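Local coordinates for protein nucleoporin nup120 (Schizosaccharomyces pombe, PDB 4GQ2) that serves as a structural component of the nuclear pore complex, whose nucleoporins can also dock transiently associated nuclear transport factors, at residues A[542-547]-A[679-684]; A[550-555]-A[573-578]; A[568-573]-A[647-652]; A[691-696]-A[723-728]. All coordinates share one frame; numbering follows the deposited sequence.

In the fold
From the N terminus, contact 1 opens at 542-547, where the last strand of the beta-propeller domain leads into the first helix of the following helical region, and closes 132 residues later on helix 672-703. Two shorter loops lie within it. Contact 2 closes after 18 residues, joining helix 548-553 to helix 571-585; contact 3 starts before contact 2 has ended, shares E573 with it, and runs on to helix 646-658, so the two cross. Contact 4 follows in series and pairs helix 672-703 with helix 719-739. Packing of L578 and I650 against F696 joins contacts 2 and 3 to contact 4, while a salt bridge from R544 to E550 ties contact 1 to contact 2.

Contact 1. Residues A[542-547]-A[679-684]; sequences FIRDPY and ARVLDS
V681 meets R544 and Y547 where the end of a beta-propeller strand passes the long helix 672-703, a junction between the propeller and the helical part of the chain. Strand 539-544 is held by backbone bonds to the N-terminal strand 3-11, F542 pairing with A8 and R544 with K6. Along the helix, whose A679 rests on helix 770-777, V681 carries the contact. Its CG1 stands anti to the backbone N (chi1 171°), which leaves both methyls turned to the strand side. CG2 lies 4.0 Å from NE of R544 and 4.1 Å from its CD, and CG1 sits over one face of the guanidinium, towards the rim. A branched apolar residue suits this place, because the arginine presents its CD, NE and a guanidinium face here, while NH1 and NH2 are bonded elsewhere. That chain runs extended from CG to NE and slides past the valine in the opposite direction; its NH1 ends in a salt bridge with OE1 of E550. The same carboxylate oxygen accepts the backbone N of Y547, at the N-cap position of the next helix, and so links the R544 tip to the Y547 backbone. CE1 of Y547 approaches CG1 of V681 to 4.3 Å with the ring oblique, while the tyrosine side chain also packs on helix 790-803. S684, a turn further along, is small and stays at the margin, its OG 4.5 Å from NH2 of R544.

Contact 2. Residues A[550-555]-A[573-578]; sequences ESFDEE and EGYQIL
F552 of helix 548-553 reaches into the side of helix 571-585 and meets two residues there, L578 and Y575. Its CB begins the contact, 4.1 Å from CD1 of L578. CG stands beside the backbone N (chi1 -76°), and this sends the ring toward helix 571-585. CD2, on one rim of the ring, meets CD1 of L578 at 3.5 Å, near the plane of the phenyl group, so the leucine methyl abuts the ring's edge. CG of L578, anti to the backbone N (chi1 176°), points its branch toward the ring. Further out, CE2 comes over the face of Y575, 3.6 Å from CD1 of the tyrosine and offset towards the rim. CZ lies farthest out, toward the tyrosine, its exact separation doubtful. The pair is a T-shaped (edge-to-face) stack: the edge of F552 points at the face of Y575, the centroids are 4.8 Å apart and the planes stand at 84°. A phenylalanine suits this position, for it is buried and all that it offers is carbon and C-H, whereas a tyrosine suits the other partner because its hydroxyl can make a weak hydrogen bond to NH2 of R656. The carbonyl O of F552 accepts a hydrogen bond from NH1 of R582, a second tie to helix 571-585. L653 and L657 of helix 646-658 pack on the phenyl ring, helix 557-561 touches Y575, and F696 of helix 672-703 lies against L578, so F552 lies where several helices meet.

Contact 3. Residues A[568-573]-A[647-652]; sequences DPSLIE and MRDIDS
S570 and D649 meet where the N terminus of helix 571-585 docks on a neighbouring helix, 646-658, which belongs to the helical domain of Nup120. S570 follows P569 through a peptide bond modelled as cis. It occupies the N-cap position, yet its side chain makes no capping bond; with OG anti to its carbonyl carbon (chi1 -58°), the hydroxyl is directed across to the other helix. There OG donates a short hydrogen bond of 2.6 Å to OD1 of D649, arriving well above the carboxylate plane, 55° out of it. A serine fits well, being small enough for the backbones to close to 5.4 Å between the CA atoms of S570 and D649. The same OG lies 2.8 Å from NH1 of R648, whose chain is bent to bring the guanidinium over this corner. NH1 of R648 is also a long 3.8 Å from OD1 of D649, with the oxygen well out of the guanidinium plane, so only the charges attract. With an alanine in place of D649, the hydroxyl of S570 would probably lose its acceptor and turn more freely, and R648 would be left without this nearby counter-charge. E573, in the first turn, suits the N-terminal end of a helix, where an acid faces the positive end of the dipole. Its position is nevertheless awkward for a full charge, since E644 crowds its OE2, and the closeness of the acids would probably raise the pKa of one or more of them. The two carboxylates of E573 and D649 are turned 63° apart, and OE1 of E573 stands 3.0 Å from OD2 of D649.

Contact 4. Residues A[691-696]-A[723-728]; sequences VSIEGF and LSLLED
OD2 of D728, whose CB meets I693 of the facing helix, is held in a salt bridge by NH1 of R658, which also makes a weak hydrogen bond to OG of S724. The buried acid thus has its charge answered by helix 646-658 and turns its CB to helix 672-703. CD1 of I693 lies 3.7 Å from CB of D728, the two side chains crossing at about a right angle. The other branch of the isoleucine, CG2, stands anti to the backbone N and runs over the backbone of the partner helix, reaching O of L725 at 3.4 Å and CB of L725 at 4.3 Å. Beta-branching suits this place, since one arm can lie beside a main chain while the longer one reaches the next turn. Shortening I693 to an alanine is likely to open a gap against the L725 carbonyl and the D728 stem, leaving both without the methyls of this residue. One turn on, CB of F696 touches CD1 of L725 at 3.7 Å. With CG beside its backbone N (chi1 -71°), L725 brings CD1 to F696, while its CB and carbonyl O meet I693. The ring of F696 leads off instead to I650 and I654 of helix 646-658 and L578 of helix 571-585, where a large flat group can serve several helices at once. The local axes come within 9.6 Å and run at 153° to each other, close to antiparallel: the two helices form a buried antiparallel pair in the helical domain of Nup120.

Contact 1. Residues A[542-547]-A[679-684]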
loop_
_atom_site.group_PDB
_atom_site.type_symbol
_atom_site.label_atom_id
_atom_site.label_comp_id
_atom_site.label_asym_id
_atom_site.label_seq_id
_atom_site.Cartn_x
_atom_site.Cartn_y
_atom_site.Cartn_z
ATOM N N PHE A 542 -4.950 20.447 2.119
ATOM C CA PHE A 542 -4.250 21.676 2.483
ATOM C C PHE A 542 -3.292 22.113 1.400
ATOM O O PHE A 542 -2.849 21.305 0.585
ATOM C CB PHE A 542 -3.510 21.581 3.822
ATOM C CG PHE A 542 -3.520 20.222 4.438
ATOM C CD1 PHE A 542 -2.647 19.233 4.001
ATOM C CD2 PHE A 542 -4.394 19.936 5.474
ATOM C CE1 PHE A 542 -2.657 17.973 4.581
ATOM C CE2 PHE A 542 -4.408 18.680 6.059
ATOM C CZ PHE A 542 -3.538 17.698 5.613
ATOM N N ILE A 543 -2.987 23.405 1.403
ATOM C CA ILE A 543 -2.084 23.993 0.422
ATOM C C ILE A 543 -0.644 23.640 0.786
ATOM O O ILE A 543 -0.315 23.482 1.968
ATOM C CB ILE A 543 -2.288 25.526 0.327
ATOM C CG1 ILE A 543 -3.736 25.838 -0.070
ATOM C CG2 ILE A 543 -1.339 26.152 -0.688
ATOM C CD1 ILE A 543 -4.139 27.286 0.105
ATOM N N ARG A 544 0.192 23.487 -0.238
ATOM C CA ARG A 544 1.631 23.282 -0.064
ATOM C C ARG A 544 2.395 23.772 -1.287
ATOM O O ARG A 544 1.837 23.860 -2.387
ATOM C CB ARG A 544 1.957 21.808 0.230
ATOM C CG ARG A 544 1.482 20.804 -0.815
ATOM C CD ARG A 544 1.979 19.402 -0.480
ATOM N NE ARG A 544 2.001 18.516 -1.647
ATOM C CZ ARG A 544 2.935 18.537 -2.598
ATOM N NH1 ARG A 544 3.937 19.409 -2.544
ATOM N NH2 ARG A 544 2.862 17.685 -3.616
ATOM N N ASP A 545 3.664 24.111 -1.075
ATOM C CA ASP A 545 4.575 24.485 -2.154
ATOM C C ASP A 545 5.121 23.223 -2.805
ATOM O O ASP A 545 5.304 22.208 -2.127
ATOM C CB ASP A 545 5.744 25.325 -1.618
ATOM C CG ASP A 545 5.343 26.754 -1.272
ATOM O OD1 ASP A 545 4.244 27.203 -1.666
ATOM O OD2 ASP A 545 6.146 27.440 -0.607
ATOM N N PRO A 546 5.392 23.279 -4.119
ATOM C CA PRO A 546 6.006 22.129 -4.770
ATOM C C PRO A 546 7.455 21.989 -4.333
ATOM O O PRO A 546 8.114 23.000 -4.067
ATOM C CB PRO A 546 5.950 22.484 -6.270
ATOM C CG PRO A 546 5.131 23.731 -6.383
ATOM C CD PRO A 546 5.209 24.407 -5.049
ATOM N N TYR A 547 7.941 20.753 -4.241
ATOM C CA TYR A 547 9.367 20.525 -4.046
ATOM C C TYR A 547 9.995 20.565 -5.427
ATOM O O TYR A 547 9.290 20.403 -6.433
ATOM C CB TYR A 547 9.635 19.194 -3.339
ATOM C CG TYR A 547 8.904 19.045 -2.018
ATOM C CD1 TYR A 547 7.552 18.695 -1.983
ATOM C CD2 TYR A 547 9.557 19.255 -0.801
ATOM C CE1 TYR A 547 6.871 18.562 -0.784
ATOM C CE2 TYR A 547 8.880 19.123 0.409
ATOM C CZ TYR A 547 7.535 18.773 0.408
ATOM O OH TYR A 547 6.836 18.641 1.594
ATOM N N ALA A 679 2.052 10.440 4.557
ATOM C CA ALA A 679 2.131 9.270 3.673
ATOM C C ALA A 679 1.666 9.563 2.250
ATOM O O ALA A 679 2.285 9.109 1.294
ATOM C CB ALA A 679 1.357 8.093 4.252
ATOM N N ARG A 680 0.594 10.335 2.108
ATOM C CA ARG A 680 0.073 10.667 0.782
ATOM C C ARG A 680 1.024 11.581 0.021
ATOM O O ARG A 680 1.299 11.352 -1.161
ATOM C CB ARG A 680 -1.345 11.252 0.877
ATOM C CG ARG A 680 -2.375 10.185 1.240
ATOM C CD ARG A 680 -3.780 10.722 1.499
ATOM N NE ARG A 680 -4.689 9.614 1.789
ATOM C CZ ARG A 680 -5.405 8.954 0.880
ATOM N NH1 ARG A 680 -5.373 9.310 -0.401
ATOM N NH2 ARG A 680 -6.181 7.945 1.263
ATOM N N VAL A 681 1.553 12.596 0.705
ATOM C CA VAL A 681 2.532 13.491 0.086
ATOM C C VAL A 681 3.822 12.736 -0.274
ATOM O O VAL A 681 4.334 12.894 -1.386
ATOM C CB VAL A 681 2.839 14.721 0.972
ATOM C CG1 VAL A 681 4.013 15.512 0.416
ATOM C CG2 VAL A 681 1.612 15.607 1.094
ATOM N N LEU A 682 4.330 11.912 0.653
ATOM C CA LEU A 682 5.507 11.074 0.376
ATOM C C LEU A 682 5.314 10.186 -0.857
ATOM O O LEU A 682 6.164 10.169 -1.751
ATOM C CB LEU A 682 5.890 10.213 1.590
ATOM C CG LEU A 682 6.545 10.980 2.744
ATOM C CD1 LEU A 682 6.815 10.061 3.923
ATOM C CD2 LEU A 682 7.819 11.694 2.294
ATOM N N ASP A 683 4.197 9.462 -0.903
ATOM C CA ASP A 683 3.897 8.580 -2.028
ATOM C C ASP A 683 4.000 9.373 -3.333
ATOM O O ASP A 683 4.615 8.931 -4.307
ATOM C CB ASP A 683 2.491 7.988 -1.862
ATOM C CG ASP A 683 2.070 7.129 -3.037
ATOM O OD1 ASP A 683 2.471 5.953 -3.089
ATOM O OD2 ASP A 683 1.333 7.628 -3.911
ATOM N N SER A 684 3.405 10.562 -3.323
ATOM C CA SER A 684 3.374 11.431 -4.488
ATOM C C SER A 684 4.771 11.967 -4.853
ATOM O O SER A 684 5.134 12.022 -6.021
ATOM C CB SER A 684 2.370 12.560 -4.248
ATOM O OG SER A 684 2.438 13.510 -5.283
#

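Contact 2. Residues A[550-555]-A[573-578]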
loop_
_atom_site.group_PDB
_atom_site.type_symbol
_atom_site.label_atom_id
_atom_site.label_comp_id
_atom_site.label_asym_id
_atom_site.label_seq_id
_atom_site.Cartn_x
_atom_site.Cartn_y
_atom_site.Cartn_z
ATOM N N GLU A 550 9.081 17.996 -8.034
ATOM C CA GLU A 550 7.789 18.210 -8.689
ATOM C C GLU A 550 7.902 19.120 -9.913
ATOM O O GLU A 550 7.464 18.734 -10.996
ATOM C CB GLU A 550 6.750 18.732 -7.694
ATOM C CG GLU A 550 6.614 17.843 -6.467
ATOM C CD GLU A 550 5.409 18.177 -5.619
ATOM O OE1 GLU A 550 5.597 18.804 -4.561
ATOM O OE2 GLU A 550 4.279 17.806 -6.008
ATOM N N SER A 551 8.505 20.299 -9.741
ATOM C CA SER A 551 8.810 21.212 -10.863
ATOM C C SER A 551 9.531 20.514 -12.026
ATOM O O SER A 551 9.218 20.750 -13.192
ATOM C CB SER A 551 9.667 22.392 -10.388
ATOM O OG SER A 551 9.165 22.955 -9.189
ATOM N N PHE A 552 10.486 19.648 -11.700
ATOM C CA PHE A 552 11.263 18.932 -12.715
ATOM C C PHE A 552 10.510 17.782 -13.386
ATOM O O PHE A 552 10.923 17.305 -14.442
ATOM C CB PHE A 552 12.585 18.431 -12.131
ATOM C CG PHE A 552 13.617 19.507 -11.973
ATOM C CD1 PHE A 552 13.700 20.240 -10.798
ATOM C CD2 PHE A 552 14.501 19.797 -13.004
ATOM C CE1 PHE A 552 14.646 21.235 -10.649
ATOM C CE2 PHE A 552 15.452 20.792 -12.862
ATOM C CZ PHE A 552 15.523 21.511 -11.680
ATOM N N ASP A 553 9.417 17.337 -12.770
ATOM C CA ASP A 553 8.605 16.256 -13.325
ATOM C C ASP A 553 7.645 16.794 -14.381
ATOM O O ASP A 553 7.655 16.333 -15.522
ATOM C CB ASP A 553 7.826 15.544 -12.215
ATOM C CG ASP A 553 7.291 14.187 -12.646
ATOM O OD1 ASP A 553 8.111 13.269 -12.865
ATOM O OD2 ASP A 553 6.050 14.035 -12.739
ATOM N N GLU A 554 6.825 17.771 -13.996
ATOM C CA GLU A 554 5.847 18.368 -14.905
ATOM C C GLU A 554 6.479 19.411 -15.830
ATOM O O GLU A 554 7.276 20.248 -15.394
ATOM C CB GLU A 554 4.640 18.933 -14.141
ATOM C CG GLU A 554 4.982 19.703 -12.877
ATOM C CD GLU A 554 3.992 19.454 -11.752
ATOM O OE1 GLU A 554 3.981 18.333 -11.187
ATOM O OE2 GLU A 554 3.231 20.389 -11.423
ATOM N N GLU A 555 6.095 19.336 -17.104
ATOM C CA GLU A 555 6.717 20.074 -18.219
ATOM C C GLU A 555 6.698 21.613 -18.065
ATOM O O GLU A 555 6.143 22.131 -17.093
ATOM C CB GLU A 555 6.030 19.670 -19.540
ATOM C CG GLU A 555 5.658 18.194 -19.667
ATOM C CD GLU A 555 6.845 17.284 -19.941
ATOM O OE1 GLU A 555 7.709 17.644 -20.769
ATOM O OE2 GLU A 555 6.905 16.191 -19.337
ATOM N N GLU A 573 22.642 24.141 -18.269
ATOM C CA GLU A 573 23.094 22.896 -18.880
ATOM C C GLU A 573 22.644 21.650 -18.123
ATOM O O GLU A 573 22.335 20.632 -18.740
ATOM C CB GLU A 573 24.607 22.899 -19.046
ATOM C CG GLU A 573 25.083 23.808 -20.164
ATOM C CD GLU A 573 26.531 23.575 -20.540
ATOM O OE1 GLU A 573 27.121 22.555 -20.114
ATOM O OE2 GLU A 573 27.075 24.423 -21.276
ATOM N N GLY A 574 22.614 21.739 -16.794
ATOM C CA GLY A 574 22.106 20.662 -15.946
ATOM C C GLY A 574 20.641 20.382 -16.226
ATOM O O GLY A 574 20.234 19.221 -16.372
ATOM N N TYR A 575 19.853 21.452 -16.306
ATOM C CA TYR A 575 18.443 21.365 -16.678
ATOM C C TYR A 575 18.267 20.637 -18.007
ATOM O O TYR A 575 17.428 19.738 -18.125
ATOM C CB TYR A 575 17.837 22.764 -16.768
ATOM C CG TYR A 575 17.387 23.345 -15.448
ATOM C CD1 TYR A 575 17.994 22.972 -14.250
ATOM C CD2 TYR A 575 16.364 24.290 -15.401
ATOM C CE1 TYR A 575 17.588 23.513 -13.043
ATOM C CE2 TYR A 575 15.949 24.834 -14.196
ATOM C CZ TYR A 575 16.562 24.442 -13.021
ATOM O OH TYR A 575 16.151 24.979 -11.825
ATOM N N GLN A 576 19.073 21.026 -18.995
ATOM C CA GLN A 576 19.028 20.423 -20.325
ATOM C C GLN A 576 19.238 18.912 -20.301
ATOM O O GLN A 576 18.522 18.181 -20.991
ATOM C CB GLN A 576 20.040 21.089 -21.250
ATOM C CG GLN A 576 19.690 22.534 -21.573
ATOM C CD GLN A 576 20.723 23.231 -22.441
ATOM O OE1 GLN A 576 21.900 22.858 -22.475
ATOM N NE2 GLN A 576 20.281 24.257 -23.151
ATOM N N ILE A 577 20.207 18.456 -19.504
ATOM C CA ILE A 577 20.494 17.028 -19.359
ATOM C C ILE A 577 19.353 16.304 -18.635
ATOM O O ILE A 577 19.004 15.171 -18.993
ATOM C CB ILE A 577 21.822 16.765 -18.617
ATOM C CG1 ILE A 577 22.962 17.592 -19.221
ATOM C CG2 ILE A 577 22.174 15.280 -18.667
ATOM C CD1 ILE A 577 24.127 17.836 -18.282
ATOM N N LEU A 578 18.773 16.952 -17.624
ATOM C CA LEU A 578 17.619 16.385 -16.927
ATOM C C LEU A 578 16.494 16.094 -17.927
ATOM O O LEU A 578 15.914 15.004 -17.914
ATOM C CB LEU A 578 17.141 17.297 -15.784
ATOM C CG LEU A 578 15.887 16.974 -14.940
ATOM C CD1 LEU A 578 14.621 17.492 -15.620
ATOM C CD2 LEU A 578 15.743 15.494 -14.572
#

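Contact 3. Residues A[568-573]-A[647-652]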
loop_
_atom_site.group_PDB
_atom_site.type_symbol
_atom_site.label_atom_id
_atom_site.label_comp_id
_atom_site.label_asym_id
_atom_site.label_seq_id
_atom_site.Cartn_x
_atom_site.Cartn_y
_atom_site.Cartn_z
ATOM N N ASP A 568 23.826 31.598 -16.294
ATOM C CA ASP A 568 25.049 30.817 -16.507
ATOM C C ASP A 568 24.838 29.300 -16.578
ATOM O O ASP A 568 23.879 28.776 -16.013
ATOM C CB ASP A 568 26.063 31.124 -15.389
ATOM C CG ASP A 568 25.602 30.634 -14.014
ATOM O OD1 ASP A 568 24.415 30.824 -13.666
ATOM O OD2 ASP A 568 26.432 30.064 -13.276
ATOM N N PRO A 569 25.736 28.594 -17.292
ATOM C CA PRO A 569 25.968 27.181 -16.997
ATOM C C PRO A 569 26.766 27.102 -15.682
ATOM O O PRO A 569 27.428 28.078 -15.326
ATOM C CB PRO A 569 26.813 26.706 -18.186
ATOM C CG PRO A 569 27.454 27.940 -18.729
ATOM C CD PRO A 569 26.467 29.042 -18.494
ATOM N N SER A 570 26.732 25.986 -14.949
ATOM C CA SER A 570 26.128 24.718 -15.348
ATOM C C SER A 570 24.644 24.596 -15.003
ATOM O O SER A 570 24.051 23.523 -15.167
ATOM C CB SER A 570 26.887 23.580 -14.667
ATOM O OG SER A 570 28.265 23.608 -14.999
ATOM N N LEU A 571 24.055 25.690 -14.526
ATOM C CA LEU A 571 22.660 25.700 -14.094
ATOM C C LEU A 571 21.731 25.310 -15.238
ATOM O O LEU A 571 20.977 24.337 -15.124
ATOM C CB LEU A 571 22.272 27.069 -13.511
ATOM C CG LEU A 571 22.753 27.515 -12.115
ATOM C CD1 LEU A 571 22.260 26.583 -11.012
ATOM C CD2 LEU A 571 24.267 27.698 -12.038
ATOM N N ILE A 572 21.815 26.057 -16.341
ATOM C CA ILE A 572 21.020 25.803 -17.548
ATOM C C ILE A 572 21.351 24.432 -18.144
ATOM O O ILE A 572 20.452 23.651 -18.462
ATOM C CB ILE A 572 21.219 26.920 -18.607
ATOM C CG1 ILE A 572 20.674 28.261 -18.089
ATOM C CG2 ILE A 572 20.560 26.548 -19.934
ATOM C CD1 ILE A 572 21.143 29.481 -18.858
ATOM N N GLU A 573 22.642 24.141 -18.269
ATOM C CA GLU A 573 23.094 22.896 -18.880
ATOM C C GLU A 573 22.644 21.650 -18.123
ATOM O O GLU A 573 22.335 20.632 -18.740
ATOM C CB GLU A 573 24.607 22.899 -19.046
ATOM C CG GLU A 573 25.083 23.808 -20.164
ATOM C CD GLU A 573 26.531 23.575 -20.540
ATOM O OE1 GLU A 573 27.121 22.555 -20.114
ATOM O OE2 GLU A 573 27.075 24.423 -21.276
ATOM N N MET A 647 28.913 15.695 -16.864
ATOM C CA MET A 647 28.883 14.865 -15.663
ATOM C C MET A 647 28.818 15.701 -14.390
ATOM O O MET A 647 28.016 15.407 -13.496
ATOM C CB MET A 647 30.055 13.879 -15.613
ATOM C CG MET A 647 30.010 12.975 -14.384
ATOM S SD MET A 647 30.911 11.425 -14.545
ATOM C CE MET A 647 32.547 11.901 -13.987
ATOM N N ARG A 648 29.645 16.746 -14.321
ATOM C CA ARG A 648 29.645 17.655 -13.176
ATOM C C ARG A 648 28.277 18.317 -13.042
ATOM O O ARG A 648 27.748 18.435 -11.940
ATOM C CB ARG A 648 30.732 18.719 -13.341
ATOM C CG ARG A 648 30.934 19.637 -12.139
ATOM C CD ARG A 648 30.996 21.097 -12.575
ATOM N NE ARG A 648 32.020 21.347 -13.593
ATOM C CZ ARG A 648 31.999 22.359 -14.462
ATOM N NH1 ARG A 648 30.999 23.231 -14.458
ATOM N NH2 ARG A 648 32.980 22.494 -15.346
ATOM N N ASP A 649 27.710 18.723 -14.179
ATOM C CA ASP A 649 26.429 19.427 -14.227
ATOM C C ASP A 649 25.291 18.601 -13.631
ATOM O O ASP A 649 24.596 19.075 -12.728
ATOM C CB ASP A 649 26.084 19.844 -15.665
ATOM C CG ASP A 649 27.163 20.709 -16.309
ATOM O OD1 ASP A 649 28.115 21.117 -15.609
ATOM O OD2 ASP A 649 27.061 20.979 -17.527
ATOM N N ILE A 650 25.103 17.373 -14.116
ATOM C CA ILE A 650 24.064 16.511 -13.536
ATOM C C ILE A 650 24.371 16.079 -12.121
ATOM O O ILE A 650 23.461 15.960 -11.309
ATOM C CB ILE A 650 23.690 15.278 -14.383
ATOM C CG1 ILE A 650 24.889 14.758 -15.174
ATOM C CG2 ILE A 650 22.493 15.621 -15.260
ATOM C CD1 ILE A 650 24.628 13.478 -15.937
ATOM N N ASP A 651 25.651 15.867 -11.829
ATOM C CA ASP A 651 26.096 15.604 -10.466
ATOM C C ASP A 651 25.571 16.684 -9.520
ATOM O O ASP A 651 25.005 16.367 -8.476
ATOM C CB ASP A 651 27.626 15.527 -10.408
ATOM C CG ASP A 651 28.129 14.617 -9.305
ATOM O OD1 ASP A 651 27.824 14.877 -8.124
ATOM O OD2 ASP A 651 28.846 13.646 -9.622
ATOM N N SER A 652 25.736 17.949 -9.908
ATOM C CA SER A 652 25.262 19.088 -9.114
ATOM C C SER A 652 23.741 19.163 -9.040
ATOM O O SER A 652 23.180 19.414 -7.967
ATOM C CB SER A 652 25.817 20.407 -9.664
ATOM O OG SER A 652 27.226 20.451 -9.539
#

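Contact 4. Residues A[691-696]-A[723-728]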
loop_
_atom_site.group_PDB
_atom_site.type_symbol
_atom_site.label_atom_id
_atom_site.label_comp_id
_atom_site.label_asym_id
_atom_site.label_seq_id
_atom_site.Cartn_x
_atom_site.Cartn_y
_atom_site.Cartn_z
ATOM N N VAL A 691 10.917 7.958 -10.957
ATOM C CA VAL A 691 10.962 8.257 -12.391
ATOM C C VAL A 691 12.201 9.106 -12.738
ATOM O O VAL A 691 12.878 8.848 -13.741
ATOM C CB VAL A 691 9.636 8.928 -12.840
ATOM C CG1 VAL A 691 9.751 9.592 -14.211
ATOM C CG2 VAL A 691 8.492 7.909 -12.804
ATOM N N SER A 692 12.520 10.082 -11.886
ATOM C CA SER A 692 13.686 10.933 -12.097
ATOM C C SER A 692 14.989 10.124 -12.056
ATOM O O SER A 692 15.804 10.197 -12.980
ATOM C CB SER A 692 13.708 12.066 -11.063
ATOM O OG SER A 692 14.992 12.656 -10.961
ATOM N N ILE A 693 15.174 9.365 -10.978
ATOM C CA ILE A 693 16.354 8.521 -10.789
ATOM C C ILE A 693 16.520 7.529 -11.935
ATOM O O ILE A 693 17.628 7.333 -12.445
ATOM C CB ILE A 693 16.260 7.744 -9.457
ATOM C CG1 ILE A 693 16.394 8.705 -8.274
ATOM C CG2 ILE A 693 17.320 6.647 -9.394
ATOM C CD1 ILE A 693 15.713 8.223 -7.005
ATOM N N GLU A 694 15.411 6.913 -12.344
ATOM C CA GLU A 694 15.430 5.975 -13.457
ATOM C C GLU A 694 15.931 6.631 -14.741
ATOM O O GLU A 694 16.759 6.053 -15.458
ATOM C CB GLU A 694 14.050 5.338 -13.655
ATOM C CG GLU A 694 13.741 4.252 -12.630
ATOM C CD GLU A 694 12.263 3.930 -12.507
ATOM O OE1 GLU A 694 11.452 4.533 -13.242
ATOM O OE2 GLU A 694 11.913 3.065 -11.671
ATOM N N GLY A 695 15.436 7.832 -15.029
ATOM C CA GLY A 695 15.869 8.564 -16.216
ATOM C C GLY A 695 17.386 8.700 -16.273
ATOM O O GLY A 695 17.991 8.502 -17.327
ATOM N N PHE A 696 17.994 9.022 -15.130
ATOM C CA PHE A 696 19.445 9.187 -15.028
ATOM C C PHE A 696 20.173 7.859 -15.220
ATOM O O PHE A 696 21.132 7.776 -15.997
ATOM C CB PHE A 696 19.836 9.840 -13.694
ATOM C CG PHE A 696 19.453 11.293 -13.586
ATOM C CD1 PHE A 696 19.891 12.219 -14.526
ATOM C CD2 PHE A 696 18.668 11.739 -12.530
ATOM C CE1 PHE A 696 19.539 13.556 -14.422
ATOM C CE2 PHE A 696 18.311 13.078 -12.419
ATOM C CZ PHE A 696 18.748 13.986 -13.366
ATOM N N LEU A 723 26.223 4.180 -8.893
ATOM C CA LEU A 723 25.991 3.450 -7.641
ATOM C C LEU A 723 25.117 4.233 -6.672
ATOM O O LEU A 723 24.226 3.672 -6.026
ATOM C CB LEU A 723 27.312 3.063 -6.972
ATOM C CG LEU A 723 28.031 1.863 -7.591
ATOM C CD1 LEU A 723 29.461 1.771 -7.075
ATOM C CD2 LEU A 723 27.286 0.556 -7.346
ATOM N N SER A 724 25.390 5.528 -6.587
ATOM C CA SER A 724 24.627 6.474 -5.787
ATOM C C SER A 724 23.151 6.522 -6.220
ATOM O O SER A 724 22.260 6.641 -5.390
ATOM C CB SER A 724 25.251 7.867 -5.952
ATOM O OG SER A 724 24.619 8.803 -5.111
ATOM N N LEU A 725 22.911 6.443 -7.526
ATOM C CA LEU A 725 21.558 6.455 -8.063
ATOM C C LEU A 725 20.826 5.147 -7.775
ATOM O O LEU A 725 19.635 5.157 -7.448
ATOM C CB LEU A 725 21.573 6.739 -9.563
ATOM C CG LEU A 725 21.934 8.176 -9.946
ATOM C CD1 LEU A 725 22.209 8.223 -11.436
ATOM C CD2 LEU A 725 20.827 9.149 -9.572
ATOM N N LEU A 726 21.551 4.036 -7.876
ATOM C CA LEU A 726 21.003 2.723 -7.577
ATOM C C LEU A 726 20.582 2.648 -6.119
ATOM O O LEU A 726 19.585 2.002 -5.778
ATOM C CB LEU A 726 22.024 1.621 -7.872
ATOM C CG LEU A 726 22.146 1.057 -9.285
ATOM C CD1 LEU A 726 23.187 -0.054 -9.291
ATOM C CD2 LEU A 726 20.809 0.536 -9.799
ATOM N N GLU A 727 21.343 3.317 -5.263
ATOM C CA GLU A 727 21.042 3.314 -3.846
ATOM C C GLU A 727 19.803 4.155 -3.561
ATOM O O GLU A 727 18.953 3.762 -2.765
ATOM C CB GLU A 727 22.233 3.801 -3.036
ATOM C CG GLU A 727 22.088 3.514 -1.552
ATOM C CD GLU A 727 21.653 2.083 -1.259
ATOM O OE1 GLU A 727 22.427 1.148 -1.578
ATOM O OE2 GLU A 727 20.540 1.899 -0.703
ATOM N N ASP A 728 19.712 5.310 -4.218
ATOM C CA ASP A 728 18.521 6.138 -4.173
ATOM C C ASP A 728 17.302 5.338 -4.665
ATOM O O ASP A 728 16.274 5.258 -3.979
ATOM C CB ASP A 728 18.727 7.378 -5.049
ATOM C CG ASP A 728 19.627 8.419 -4.399
ATOM O OD1 ASP A 728 19.977 8.272 -3.210
ATOM O OD2 ASP A 728 19.975 9.403 -5.084
#